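373aa long hypothetical citrate synthase (Sulfolobus tokodaii, PDB 1VGP) probably belongs to the citrate synthase family of largely helical proteins, here forming an assembly of two chains. Local coordinates at residues A[222-225]-A[226-230]. Residues are numbered along the deposited sequence; the frame is centred on the assembly and turned at random.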
loop_
_atom_site.group_PDB
_atom_site.type_symbol
_atom_site.label_atom_id
_atom_site.label_comp_id
_atom_site.label_asym_id
_atom_site.label_seq_id
_atom_site.Cartn_x
_atom_site.Cartn_y
_atom_site.Cartn_z
ATOM N N ALA A 222 22.732 -7.825 11.937
ATOM C CA ALA A 222 24.186 -7.936 11.908
ATOM C C ALA A 222 24.868 -7.120 12.996
ATOM O O ALA A 222 25.827 -7.587 13.617
ATOM C CB ALA A 222 24.715 -7.511 10.544
ATOM N N LEU A 223 24.384 -5.900 13.218
ATOM C CA LEU A 223 24.883 -5.057 14.302
ATOM C C LEU A 223 24.687 -5.758 15.641
ATOM O O LEU A 223 25.565 -5.728 16.505
ATOM C CB LEU A 223 24.139 -3.720 14.325
ATOM C CG LEU A 223 24.917 -2.444 14.675
ATOM C CD1 LEU A 223 23.987 -1.507 15.427
ATOM C CD2 LEU A 223 26.144 -2.754 15.505
ATOM N N LYS A 224 23.524 -6.387 15.794
ATOM C CA LYS A 224 23.173 -7.119 17.006
ATOM C C LYS A 224 24.153 -8.265 17.219
ATOM O O LYS A 224 24.640 -8.488 18.331
ATOM C CB LYS A 224 21.745 -7.670 16.898
ATOM C CG LYS A 224 21.311 -8.509 18.092
ATOM C CD LYS A 224 20.128 -9.431 17.763
ATOM C CE LYS A 224 20.192 -10.757 18.553
ATOM N NZ LYS A 224 21.082 -11.791 17.913
ATOM N N MET A 225 24.444 -8.985 16.140
ATOM C CA MET A 225 25.402 -10.079 16.195
ATOM C C MET A 225 26.791 -9.606 16.623
ATOM O O MET A 225 27.404 -10.196 17.514
ATOM C CB MET A 225 25.482 -10.766 14.838
ATOM C CG MET A 225 26.460 -11.927 14.799
ATOM S SD MET A 225 26.702 -12.526 13.125
ATOM C CE MET A 225 27.799 -11.305 12.492
ATOM N N PHE A 226 27.293 -8.545 15.994
ATOM C CA PHE A 226 28.588 -7.996 16.393
ATOM C C PHE A 226 28.565 -7.640 17.877
ATOM O O PHE A 226 29.560 -7.789 18.577
ATOM C CB PHE A 226 28.931 -6.739 15.586
ATOM C CG PHE A 226 28.961 -6.949 14.101
ATOM C CD1 PHE A 226 29.383 -8.158 13.561
ATOM C CD2 PHE A 226 28.564 -5.927 13.238
ATOM C CE1 PHE A 226 29.410 -8.346 12.182
ATOM C CE2 PHE A 226 28.587 -6.104 11.862
ATOM C CZ PHE A 226 29.010 -7.319 11.332
ATOM N N LYS A 227 27.424 -7.151 18.346
ATOM C CA LYS A 227 27.306 -6.731 19.729
ATOM C C LYS A 227 27.427 -7.918 20.678
ATOM O O LYS A 227 28.192 -7.866 21.642
ATOM C CB LYS A 227 25.976 -5.998 19.955
ATOM C CG LYS A 227 26.046 -4.485 19.679
ATOM C CD LYS A 227 24.660 -3.867 19.481
ATOM C CE LYS A 227 24.727 -2.347 19.380
ATOM N NZ LYS A 227 25.634 -1.763 20.409
ATOM N N GLU A 228 26.695 -8.998 20.407
ATOM C CA GLU A 228 26.696 -10.113 21.341
ATOM C C GLU A 228 27.961 -10.966 21.294
ATOM O O GLU A 228 28.367 -11.524 22.311
ATOM C CB GLU A 228 25.442 -10.976 21.166
ATOM C CG GLU A 228 25.216 -11.589 19.810
ATOM C CD GLU A 228 23.844 -12.243 19.711
ATOM O OE1 GLU A 228 22.829 -11.545 19.951
ATOM O OE2 GLU A 228 23.774 -13.453 19.397
ATOM N N ILE A 229 28.605 -11.057 20.133
ATOM C CA ILE A 229 30.017 -11.450 20.120
ATOM C C ILE A 229 30.785 -10.353 20.836
ATOM O O ILE A 229 30.861 -9.231 20.352
ATOM C CB ILE A 229 30.577 -11.568 18.694
ATOM C CG1 ILE A 229 29.623 -12.374 17.803
ATOM C CG2 ILE A 229 31.945 -12.226 18.735
ATOM C CD1 ILE A 229 29.975 -12.333 16.329
ATOM N N GLY A 230 31.356 -10.657 21.990
ATOM C CA GLY A 230 31.899 -9.576 22.799
ATOM C C GLY A 230 33.213 -9.014 22.278
ATOM O O GLY A 230 33.274 -7.900 21.763
#
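Four successive i to i+4 backbone hydrogen bonds join residues 222-225 to 226-229 in the last turns of helix 221-228, from Phe226 N to Ala222 O (3.0 Å) through to Ile229 N on Met225 O (3.0 Å), after which Ile229 leaves helical geometry. On the exposed side, Lys224 and Glu228 form a salt bridge one turn apart, NZ to OE1 at 2.7 Å. The lysine starts with CG anti to its own N (chi1 177°), then bends at chi3 and chi4 to bring NZ to OE1 from above the carboxylate plane, about 48° out of it. The other oxygen, OE2, is hydrogen-bonded to Tyr238, which probably helps fix the rotation of the carboxylate. At the border between the two sides, Lys227 crosses Leu223 with its aliphatic chain, CE lying 4.1 Å from Leu223 CD1, and carries NZ onward to a hydrogen bond with Tyr318. On the buried side, one face of the Phe226 ring lies over Ala222 O, while Met225 CE approaches CE1 of that ring obliquely. Met225 also runs alongside Ile229, CG to CD1 at 3.9 Å. Helices 281-300 and 309-319 pack against Phe226 and Leu223, and helix 235-244 against Met225 and Ile229. This is the C-terminal end of a short amphipathic helix, with an i to i+4 Lys-Glu pair on its outer side, built into the mainly helical packing of the citrate synthase fold.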